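Local coordinates for integron Cassette Protein Hfx_Cass5 (Unidentified, PDB 3IF4) that is of unknown function but is encoded by a mobile integron gene cassette and forms a two-chain assembly in which sheet and helices of different subunits meet, at residues E31-G34 with T35-H39; W59-S62 with T63-L66; R72-Y76 with A77-Q81. All coordinates share one frame; numbering follows the deposited sequence.

Contact 1. Residues E31-G34 with T35-H39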
ATOM      1  N   GLU A  31      -3.005   4.230 -18.723  1.00 24.67           N
ATOM      2  CA  GLU A  31      -4.190   3.383 -18.726  1.00 25.98           C
ATOM      3  C   GLU A  31      -4.550   2.881 -17.331  1.00 36.00           C
ATOM      4  O   GLU A  31      -3.692   2.389 -16.593  1.00 30.81           O
ATOM      5  CB  GLU A  31      -3.990   2.186 -19.656  1.00 24.91           C
ATOM      6  CG  GLU A  31      -4.979   1.047 -19.399  1.00 30.96           C
ATOM      7  CD  GLU A  31      -5.142   0.107 -20.597  1.00 36.24           C
ATOM      8  OE1 GLU A  31      -4.287   0.121 -21.510  1.00 31.74           O
ATOM      9  OE2 GLU A  31      -6.140  -0.646 -20.621  1.00 35.54           O
ATOM     10  N   ILE A  32      -5.823   3.017 -16.971  1.00 31.83           N
ATOM     11  CA  ILE A  32      -6.342   2.377 -15.773  1.00 28.85           C
ATOM     12  C   ILE A  32      -6.998   1.077 -16.212  1.00 34.62           C
ATOM     13  O   ILE A  32      -7.965   1.089 -16.983  1.00 31.97           O
ATOM     14  CB  ILE A  32      -7.351   3.271 -15.043  1.00 27.53           C
ATOM     15  CG1 ILE A  32      -6.634   4.487 -14.462  1.00 25.18           C
ATOM     16  CG2 ILE A  32      -8.045   2.496 -13.932  1.00 29.52           C
ATOM     17  CD1 ILE A  32      -7.565   5.510 -13.863  1.00 31.71           C
ATOM     18  N   ASP A  33      -6.463  -0.052 -15.751  1.00 26.72           N
ATOM     19  CA  ASP A  33      -6.941  -1.339 -16.240  1.00 30.96           C
ATOM     20  C   ASP A  33      -8.241  -1.770 -15.556  1.00 35.48           C
ATOM     21  O   ASP A  33      -8.802  -1.025 -14.746  1.00 32.46           O
ATOM     22  CB  ASP A  33      -5.861  -2.424 -16.123  1.00 32.81           C
ATOM     23  CG  ASP A  33      -5.524  -2.772 -14.683  1.00 34.29           C
ATOM     24  OD1 ASP A  33      -6.259  -2.365 -13.761  1.00 37.81           O
ATOM     25  OD2 ASP A  33      -4.512  -3.467 -14.481  1.00 39.68           O
ATOM     26  N   GLY A  34      -8.704  -2.970 -15.888  1.00 33.12           N
ATOM     27  CA  GLY A  34      -9.975  -3.468 -15.395  1.00 40.33           C
ATOM     28  C   GLY A  34     -10.009  -3.706 -13.897  1.00 40.10           C
ATOM     29  O   GLY A  34     -11.083  -3.733 -13.285  1.00 45.75           O
ATOM     30  N   THR A  35      -8.838  -3.887 -13.299  1.00 40.41           N
ATOM     31  CA  THR A  35      -8.757  -4.086 -11.854  1.00 39.86           C
ATOM     32  C   THR A  35      -8.509  -2.770 -11.111  1.00 41.29           C
ATOM     33  O   THR A  35      -8.462  -2.744  -9.888  1.00 42.86           O
ATOM     34  CB  THR A  35      -7.684  -5.123 -11.478  1.00 40.25           C
ATOM     35  OG1 THR A  35      -7.808  -5.460 -10.093  1.00 63.04           O
ATOM     36  CG2 THR A  35      -6.303  -4.578 -11.726  1.00 39.39           C
ATOM     37  N   GLY A  36      -8.353  -1.676 -11.851  1.00 39.67           N
ATOM     38  CA  GLY A  36      -8.258  -0.365 -11.234  1.00 29.22           C
ATOM     39  C   GLY A  36      -6.836   0.127 -11.039  1.00 35.45           C
ATOM     40  O   GLY A  36      -6.623   1.213 -10.506  1.00 30.34           O
ATOM     41  N   ARG A  37      -5.857  -0.664 -11.463  1.00 28.21           N
ATOM     42  CA  ARG A  37      -4.460  -0.226 -11.418  1.00 34.05           C
ATOM     43  C   ARG A  37      -4.151   0.791 -12.533  1.00 34.86           C
ATOM     44  O   ARG A  37      -4.692   0.709 -13.637  1.00 26.85           O
ATOM     45  CB  ARG A  37      -3.521  -1.428 -11.516  1.00 33.14           C
ATOM     46  CG  ARG A  37      -3.816  -2.501 -10.480  1.00 34.28           C
ATOM     47  CD  ARG A  37      -2.866  -3.668 -10.591  1.00 38.74           C
ATOM     48  NE  ARG A  37      -2.913  -4.290 -11.911  1.00 43.99           N
ATOM     49  CZ  ARG A  37      -2.251  -5.397 -12.234  1.00 53.12           C
ATOM     50  NH1 ARG A  37      -1.496  -6.003 -11.324  1.00 60.97           N
ATOM     51  NH2 ARG A  37      -2.343  -5.903 -13.459  1.00 51.86           N
ATOM     52  N   ILE A  38      -3.298   1.763 -12.234  1.00 26.76           N
ATOM     53  CA  ILE A  38      -2.892   2.711 -13.256  1.00 26.09           C
ATOM     54  C   ILE A  38      -1.556   2.298 -13.870  1.00 28.39           C
ATOM     55  O   ILE A  38      -0.595   1.985 -13.156  1.00 29.21           O
ATOM     56  CB  ILE A  38      -2.854   4.167 -12.738  1.00 23.80           C
ATOM     57  CG1 ILE A  38      -2.436   5.110 -13.871  1.00 23.06           C
ATOM     58  CG2 ILE A  38      -1.930   4.294 -11.534  1.00 23.81           C
ATOM     59  CD1 ILE A  38      -2.785   6.569 -13.627  1.00 23.61           C
ATOM     60  N   HIS A  39      -1.519   2.294 -15.202  1.00 25.14           N
ATOM     61  CA  HIS A  39      -0.371   1.831 -15.974  1.00 23.90           C
ATOM     62  C   HIS A  39       0.293   2.965 -16.740  1.00 32.94           C
ATOM     63  O   HIS A  39      -0.386   3.768 -17.383  1.00 29.57           O
ATOM     64  CB  HIS A  39      -0.809   0.770 -16.982  1.00 24.44           C
ATOM     65  CG  HIS A  39      -1.079  -0.575 -16.379  1.00 25.40           C
ATOM     66  ND1 HIS A  39      -2.229  -0.855 -15.664  1.00 29.11           N
ATOM     67  CD2 HIS A  39      -0.362  -1.720 -16.406  1.00 26.05           C
ATOM     68  CE1 HIS A  39      -2.203  -2.117 -15.276  1.00 30.62           C
ATOM     69  NE2 HIS A  39      -1.082  -2.665 -15.711  1.00 36.75           N
TER

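Contact 2. Residues W59-S62 with T63-L66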
ATOM      1  N   TRP A  59       6.785  -3.749 -12.785  1.00 29.06           N
ATOM      2  CA  TRP A  59       6.935  -3.770 -14.231  1.00 32.75           C
ATOM      3  C   TRP A  59       6.244  -5.016 -14.761  1.00 37.27           C
ATOM      4  O   TRP A  59       6.509  -6.118 -14.301  1.00 35.22           O
ATOM      5  CB  TRP A  59       8.418  -3.768 -14.621  1.00 29.62           C
ATOM      6  CG  TRP A  59       8.696  -3.944 -16.111  1.00 35.52           C
ATOM      7  CD1 TRP A  59       9.165  -5.071 -16.733  1.00 34.49           C
ATOM      8  CD2 TRP A  59       8.541  -2.955 -17.144  1.00 32.99           C
ATOM      9  NE1 TRP A  59       9.309  -4.843 -18.085  1.00 33.93           N
ATOM     10  CE2 TRP A  59       8.934  -3.557 -18.363  1.00 35.15           C
ATOM     11  CE3 TRP A  59       8.107  -1.625 -17.156  1.00 34.06           C
ATOM     12  CZ2 TRP A  59       8.900  -2.873 -19.583  1.00 31.61           C
ATOM     13  CZ3 TRP A  59       8.075  -0.944 -18.371  1.00 35.08           C
ATOM     14  CH2 TRP A  59       8.474  -1.571 -19.567  1.00 29.77           C
ATOM     15  N   ASN A  60       5.336  -4.833 -15.708  1.00 31.63           N
ATOM     16  CA  ASN A  60       4.670  -5.956 -16.339  1.00 35.82           C
ATOM     17  C   ASN A  60       5.219  -6.123 -17.748  1.00 42.70           C
ATOM     18  O   ASN A  60       4.952  -5.301 -18.632  1.00 37.50           O
ATOM     19  CB  ASN A  60       3.159  -5.727 -16.369  1.00 39.38           C
ATOM     20  CG  ASN A  60       2.401  -6.922 -16.905  1.00 49.49           C
ATOM     21  OD1 ASN A  60       2.433  -7.213 -18.107  1.00 44.34           O
ATOM     22  ND2 ASN A  60       1.708  -7.624 -16.016  1.00 55.89           N
ATOM     23  N   GLU A  61       6.000  -7.176 -17.957  1.00 44.75           N
ATOM     24  CA  GLU A  61       6.724  -7.322 -19.213  1.00 49.53           C
ATOM     25  C   GLU A  61       5.810  -7.618 -20.404  1.00 49.21           C
ATOM     26  O   GLU A  61       6.118  -7.236 -21.533  1.00 52.70           O
ATOM     27  CB  GLU A  61       7.828  -8.378 -19.093  1.00 59.30           C
ATOM     28  CG  GLU A  61       8.709  -8.500 -20.340  1.00 74.28           C
ATOM     29  CD  GLU A  61       9.388  -7.188 -20.735  1.00 75.45           C
ATOM     30  OE1 GLU A  61      10.248  -6.699 -19.968  1.00 69.73           O
ATOM     31  OE2 GLU A  61       9.074  -6.657 -21.824  1.00 76.10           O
ATOM     32  N   SER A  62       4.686  -8.283 -20.162  1.00 40.12           N
ATOM     33  CA  SER A  62       3.804  -8.638 -21.270  1.00 34.47           C
ATOM     34  C   SER A  62       3.128  -7.400 -21.849  1.00 40.38           C
ATOM     35  O   SER A  62       2.818  -7.349 -23.041  1.00 45.74           O
ATOM     36  CB  SER A  62       2.764  -9.675 -20.844  1.00 36.03           C
ATOM     37  OG  SER A  62       1.728  -9.074 -20.091  1.00 46.41           O
ATOM     38  N   THR A  63       2.906  -6.398 -21.005  1.00 35.59           N
ATOM     39  CA  THR A  63       2.303  -5.150 -21.457  1.00 34.82           C
ATOM     40  C   THR A  63       3.340  -4.031 -21.462  1.00 41.04           C
ATOM     41  O   THR A  63       3.025  -2.877 -21.769  1.00 38.45           O
ATOM     42  CB  THR A  63       1.112  -4.735 -20.574  1.00 33.70           C
ATOM     43  OG1 THR A  63       1.575  -4.445 -19.248  1.00 29.80           O
ATOM     44  CG2 THR A  63       0.063  -5.851 -20.519  1.00 32.01           C
ATOM     45  N   ARG A  64       4.577  -4.385 -21.121  1.00 37.36           N
ATOM     46  CA  ARG A  64       5.675  -3.422 -21.052  1.00 35.83           C
ATOM     47  C   ARG A  64       5.260  -2.110 -20.379  1.00 30.43           C
ATOM     48  O   ARG A  64       5.401  -1.024 -20.947  1.00 30.16           O
ATOM     49  CB  ARG A  64       6.269  -3.172 -22.450  1.00 41.38           C
ATOM     50  CG  ARG A  64       7.116  -4.334 -22.962  1.00 48.62           C
ATOM     51  CD  ARG A  64       7.739  -4.056 -24.321  1.00 65.34           C
ATOM     52  NE  ARG A  64       8.788  -3.034 -24.273  1.00 78.99           N
ATOM     53  CZ  ARG A  64      10.019  -3.238 -23.809  1.00 86.82           C
ATOM     54  NH1 ARG A  64      10.368  -4.429 -23.332  1.00 85.18           N
ATOM     55  NH2 ARG A  64      10.902  -2.247 -23.815  1.00 87.43           N
ATOM     56  N   SER A  65       4.760  -2.211 -19.154  1.00 29.40           N
ATOM     57  CA  SER A  65       4.298  -1.027 -18.444  1.00 29.98           C
ATOM     58  C   SER A  65       4.676  -1.052 -16.970  1.00 29.65           C
ATOM     59  O   SER A  65       4.776  -2.115 -16.362  1.00 29.72           O
ATOM     60  CB  SER A  65       2.778  -0.901 -18.581  1.00 28.49           C
ATOM     61  OG  SER A  65       2.127  -2.085 -18.121  1.00 32.33           O
ATOM     62  N   LEU A  66       4.901   0.134 -16.420  1.00 30.32           N
ATOM     63  CA  LEU A  66       5.002   0.330 -14.992  1.00 29.84           C
ATOM     64  C   LEU A  66       3.579   0.461 -14.486  1.00 35.62           C
ATOM     65  O   LEU A  66       2.755   1.091 -15.143  1.00 34.46           O
ATOM     66  CB  LEU A  66       5.752   1.619 -14.688  1.00 23.82           C
ATOM     67  CG  LEU A  66       7.185   1.687 -15.207  1.00 36.51           C
ATOM     68  CD1 LEU A  66       7.608   3.132 -15.506  1.00 34.19           C
ATOM     69  CD2 LEU A  66       8.123   1.022 -14.211  1.00 31.62           C
TER

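Contact 3. Residues R72-Y76 with A77-Q81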
ATOM      1  N   ARG A  72      -7.342   1.202  -3.144  1.00 60.84           N
ATOM      2  CA  ARG A  72      -8.164   0.834  -2.002  1.00 60.99           C
ATOM      3  C   ARG A  72      -8.278   1.952  -0.966  1.00 53.52           C
ATOM      4  O   ARG A  72      -7.308   2.580  -0.654  1.00 47.84           O
ATOM      5  CB  ARG A  72      -7.668  -0.474  -1.392  1.00 69.01           C
ATOM      6  CG  ARG A  72      -6.315  -0.445  -0.764  1.00 74.45           C
ATOM      7  CD  ARG A  72      -5.887  -1.796  -0.285  1.00 80.52           C
ATOM      8  NE  ARG A  72      -4.591  -1.736   0.362  1.00 84.81           N
ATOM      9  CZ  ARG A  72      -3.432  -1.757  -0.269  1.00 81.79           C
ATOM     10  NH1 ARG A  72      -3.392  -1.815  -1.577  1.00 74.11           N
ATOM     11  NH2 ARG A  72      -2.314  -1.696   0.414  1.00 84.17           N
ATOM     12  N   GLU A  73      -9.487   2.199  -0.466  1.00 54.14           N
ATOM     13  CA  GLU A  73      -9.681   3.150   0.622  1.00 56.86           C
ATOM     14  C   GLU A  73      -8.999   2.645   1.888  1.00 58.16           C
ATOM     15  O   GLU A  73      -8.763   1.441   2.049  1.00 39.44           O
ATOM     16  CB  GLU A  73     -11.164   3.330   0.953  1.00 62.11           C
ATOM     17  CG  GLU A  73     -12.133   3.289  -0.204  1.00 71.36           C
ATOM     18  CD  GLU A  73     -13.573   3.339   0.285  1.00 82.00           C
ATOM     19  OE1 GLU A  73     -13.789   3.169   1.506  1.00 84.78           O
ATOM     20  OE2 GLU A  73     -14.487   3.549  -0.540  1.00 85.27           O
ATOM     21  N   TRP A  74      -8.717   3.573   2.798  1.00 57.19           N
ATOM     22  CA  TRP A  74      -8.270   3.213   4.136  1.00 54.22           C
ATOM     23  C   TRP A  74      -9.434   2.620   4.933  1.00 50.55           C
ATOM     24  O   TRP A  74     -10.516   3.209   5.008  1.00 49.24           O
ATOM     25  CB  TRP A  74      -7.708   4.435   4.867  1.00 50.70           C
ATOM     26  CG  TRP A  74      -7.037   4.072   6.154  1.00 51.80           C
ATOM     27  CD1 TRP A  74      -7.576   4.132   7.410  1.00 46.89           C
ATOM     28  CD2 TRP A  74      -5.704   3.566   6.313  1.00 54.06           C
ATOM     29  NE1 TRP A  74      -6.659   3.704   8.338  1.00 49.56           N
ATOM     30  CE2 TRP A  74      -5.503   3.349   7.694  1.00 52.02           C
ATOM     31  CE3 TRP A  74      -4.663   3.276   5.424  1.00 50.91           C
ATOM     32  CZ2 TRP A  74      -4.304   2.858   8.205  1.00 48.11           C
ATOM     33  CZ3 TRP A  74      -3.472   2.792   5.936  1.00 49.97           C
ATOM     34  CH2 TRP A  74      -3.303   2.587   7.313  1.00 47.46           C
ATOM     35  N   SER A  75      -9.216   1.446   5.513  1.00 34.94           N
ATOM     36  CA  SER A  75     -10.204   0.858   6.405  1.00 41.94           C
ATOM     37  C   SER A  75      -9.511   0.233   7.605  1.00 35.31           C
ATOM     38  O   SER A  75      -8.639  -0.615   7.442  1.00 33.96           O
ATOM     39  CB  SER A  75     -11.031  -0.199   5.678  1.00 49.86           C
ATOM     40  OG  SER A  75     -11.859  -0.895   6.595  1.00 52.38           O
ATOM     41  N   TYR A  76      -9.893   0.658   8.805  1.00 33.69           N
ATOM     42  CA  TYR A  76      -9.315   0.087  10.021  1.00 37.18           C
ATOM     43  C   TYR A  76      -9.635  -1.399  10.164  1.00 24.66           C
ATOM     44  O   TYR A  76      -8.776  -2.185  10.554  1.00 31.93           O
ATOM     45  CB  TYR A  76      -9.744   0.873  11.264  1.00 34.87           C
ATOM     46  CG  TYR A  76      -8.960   2.161  11.443  1.00 28.73           C
ATOM     47  CD1 TYR A  76      -7.617   2.130  11.787  1.00 25.07           C
ATOM     48  CD2 TYR A  76      -9.562   3.401  11.249  1.00 24.98           C
ATOM     49  CE1 TYR A  76      -6.890   3.294  11.937  1.00 28.57           C
ATOM     50  CE2 TYR A  76      -8.845   4.579  11.405  1.00 30.19           C
ATOM     51  CZ  TYR A  76      -7.511   4.517  11.748  1.00 34.16           C
ATOM     52  OH  TYR A  76      -6.793   5.675  11.904  1.00 34.04           O
ATOM     53  N   ALA A  77     -10.864  -1.782   9.836  1.00 25.90           N
ATOM     54  CA  ALA A  77     -11.244  -3.189   9.855  1.00 26.61           C
ATOM     55  C   ALA A  77     -10.289  -3.998   8.983  1.00 41.64           C
ATOM     56  O   ALA A  77      -9.708  -4.984   9.436  1.00 36.96           O
ATOM     57  CB  ALA A  77     -12.674  -3.365   9.377  1.00 28.29           C
ATOM     58  N   GLN A  78     -10.123  -3.570   7.734  1.00 41.04           N
ATOM     59  CA  GLN A  78      -9.235  -4.258   6.806  1.00 42.13           C
ATOM     60  C   GLN A  78      -7.826  -4.323   7.366  1.00 38.39           C
ATOM     61  O   GLN A  78      -7.188  -5.374   7.337  1.00 34.83           O
ATOM     62  CB  GLN A  78      -9.197  -3.551   5.456  1.00 49.51           C
ATOM     63  CG  GLN A  78     -10.489  -3.599   4.673  1.00 66.14           C
ATOM     64  CD  GLN A  78     -10.384  -2.831   3.363  1.00 79.16           C
ATOM     65  OE1 GLN A  78     -11.314  -2.130   2.966  1.00 83.41           O
ATOM     66  NE2 GLN A  78      -9.237  -2.948   2.696  1.00 81.08           N
ATOM     67  N   TRP A  79      -7.334  -3.194   7.870  1.00 33.32           N
ATOM     68  CA  TRP A  79      -5.989  -3.172   8.428  1.00 28.04           C
ATOM     69  C   TRP A  79      -5.841  -4.127   9.611  1.00 31.02           C
ATOM     70  O   TRP A  79      -4.807  -4.776   9.755  1.00 31.61           O
ATOM     71  CB  TRP A  79      -5.520  -1.750   8.748  1.00 23.40           C
ATOM     72  CG  TRP A  79      -4.887  -1.125   7.534  1.00 34.91           C
ATOM     73  CD1 TRP A  79      -5.412  -0.137   6.743  1.00 38.27           C
ATOM     74  CD2 TRP A  79      -3.634  -1.492   6.937  1.00 30.13           C
ATOM     75  NE1 TRP A  79      -4.555   0.137   5.700  1.00 39.05           N
ATOM     76  CE2 TRP A  79      -3.458  -0.677   5.797  1.00 34.79           C
ATOM     77  CE3 TRP A  79      -2.648  -2.429   7.254  1.00 36.73           C
ATOM     78  CZ2 TRP A  79      -2.331  -0.764   4.984  1.00 31.82           C
ATOM     79  CZ3 TRP A  79      -1.528  -2.515   6.444  1.00 43.86           C
ATOM     80  CH2 TRP A  79      -1.380  -1.687   5.321  1.00 37.72           C
ATOM     81  N   LEU A  80      -6.878  -4.249  10.435  1.00 29.53           N
ATOM     82  CA  LEU A  80      -6.819  -5.208  11.530  1.00 30.79           C
ATOM     83  C   LEU A  80      -6.723  -6.612  10.946  1.00 30.25           C
ATOM     84  O   LEU A  80      -5.904  -7.415  11.378  1.00 26.80           O
ATOM     85  CB  LEU A  80      -8.026  -5.073  12.458  1.00 29.14           C
ATOM     86  CG  LEU A  80      -8.074  -6.040  13.644  1.00 38.72           C
ATOM     87  CD1 LEU A  80      -8.303  -5.288  14.925  1.00 36.59           C
ATOM     88  CD2 LEU A  80      -9.148  -7.103  13.438  1.00 44.92           C
ATOM     89  N   GLN A  81      -7.534  -6.895   9.934  1.00 28.00           N
ATOM     90  CA  GLN A  81      -7.481  -8.207   9.301  1.00 36.38           C
ATOM     91  C   GLN A  81      -6.111  -8.444   8.671  1.00 35.98           C
ATOM     92  O   GLN A  81      -5.564  -9.543   8.738  1.00 33.93           O
ATOM     93  CB  GLN A  81      -8.583  -8.346   8.256  1.00 37.76           C
ATOM     94  CG  GLN A  81      -9.981  -8.397   8.842  1.00 39.69           C
ATOM     95  CD  GLN A  81     -11.053  -8.370   7.773  1.00 55.00           C
ATOM     96  OE1 GLN A  81     -10.833  -7.862   6.671  1.00 58.06           O
ATOM     97  NE2 GLN A  81     -12.223  -8.910   8.094  1.00 59.83           N
TER

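Contact 1. Residues E31-G34 with T35-H39
Asp33 and Arg37 meet with their flat groups nearly coplanar, the carboxylate and guanidinium planes 29° apart while the side chains as wholes cross obliquely. Asp33 OD2 comes to the guanidinium edge, and the NE of Arg37 makes a salt bridge to it at 3.1 Å, although the position of this oxygen is less certain than most. With CG set between the backbone N and the carbonyl carbon (chi1 67°), the carboxylate folds back over its own turn. There OD1 of Asp33 accepts the Arg37 amide N at 2.9 Å, from above the carboxylate plane, and a weak Asx-turn bond from Thr35 N. An alanine in this place takes away the carboxylate, which would probably leave the Arg37 amide without this acceptor and the guanidinium without this counter-charge and freer to turn. On the sheet face opposite that of Glu31 and His39, CG1 of Ile32 packs on CB of Ile38 at 4.2 Å. This face meets the second subunit, with Leu109 of that chain against Ile32 and its Tyr76 against Ile38. Main-chain bonds set the register: His39 N gives to Glu31 O at 2.6 Å, Asp33 N to Arg37 O at 2.9 Å, and Gly36 N to Asp33 O at 3.0 Å. A type I turn from Asp33 to Gly36, followed by a left-handed glycine, closes a 3:5 beta hairpin with a G1 bulge.

Contact 2. Residues W59-S62 with T63-L66
Trp59 lies across the opposing strand, and its contacts there are apolar and van der Waals. CG stands anti to the backbone N (chi1 174°), which lays one indole face over the Arg64-Ser65 peptide, Trp59 CH2 reaching Arg64 C at 3.4 Å. Leu66 CG meets the indole edge in plane, 4.0 Å from Trp59 CE3. Ile50 also packs on both Trp59 and Leu66. The ionic group lies at the other end of the indole. Glu61, bent at chi2, curls beside Arg64, and its OE2 takes Arg64 NH1 on the syn lone pair at 3.0 Å; Gln46 OE1 is a second acceptor for that nitrogen. The remaining carboxylate oxygen, Glu61 OE1, receives a straight bond from Trp59 NE1, 2.8 Å long and in the indole plane, although the N-H comes from above the carboxylate plane. Uncharged polar bonds gather on Asn60, whose OD1 accepts Thr63 N at 3.0 Å and Ser62 OG at 2.8 Å, both in its carbonyl plane. Thr63 OG1 in turn shares a hydrogen bond with Ser65 OG. In the main chain, Asn60 N gives to Ser65 O at 2.9 Å and Ser65 N returns to Asn60 O, while Arg64, left-handed in its backbone, and Ser65 together face Asn60 as a G1 bulge. Much of the hold on this hairpin end thus comes from its own side chains: Asn60 ties the turn, and Glu61 uses both carboxylate oxygens, which probably helps to limit the turning of indole and arginine.

Contact 3. Residues R72-Y76 with A77-Q81
Trp74 and Trp79 come together obliquely, their planes inclined at 31°, and the Trp74 six-membered ring has its centroid 3.7 Å from that of the Trp79 five-membered ring. Trp79 CD1 sits over one face of Trp74, displaced toward the rim, and Trp74 CH2 in turn covers a face of Trp79, its separation from Trp79 CD1 being 3.5 Å. Closer approaches between these rings in the model are doubtful. At the edge of Trp74, in plane, lies Tyr76 CE1, so the pyrrole end of this indole is directed at the phenol, with Trp74 NE1 over the centre of one Tyr76 face. Past the aromatic residues the chain enters helix 76-89 with Ser75 as N-cap. Ser75 OG, turned away from the serine N by chi1 172°, accepts the Gln78 amide N in a straight but weak capping bond of 3.4 Å. Gln78 then runs back alongside the serine, its OE1 3.3 Å from Ser75 CB. The first helical turns are closed by Trp79 N to Ser75 O at 2.9 Å and Leu80 N to Tyr76 O at 2.8 Å. Helix 107-118 lies against Tyr76 and Ala77 through Leu109, Leu113 and Ala116. The second subunit supplies Pro69 against Trp79, Arg72 against Trp74 and Gly36 O as hydrogen-bond partner of Tyr76 OH.

How the contacts relate
Contacts 1, 2 and 3 follow one another along the chain without overlapping. The first two close separate beta hairpins of one four-stranded antiparallel sheet, ordered 23-32, 38-42, 65-67, 58-60; their centres are 12 Å apart, and they touch where His39 packs on Ser65 and Leu66. Contact 3 opens helix 76-89 on the opposite side of the chain's centre from contact 2, with about 28 Å between their centres, and stays about 7 Å from contact 1 at the nearest atoms. Within one chain contacts 1 and 3 do not touch, but Tyr76 of the second subunit, in its copy of contact 3, hydrogen-bonds Gly36 of contact 1. The hairpin of one subunit is thus joined to the helix start of the other.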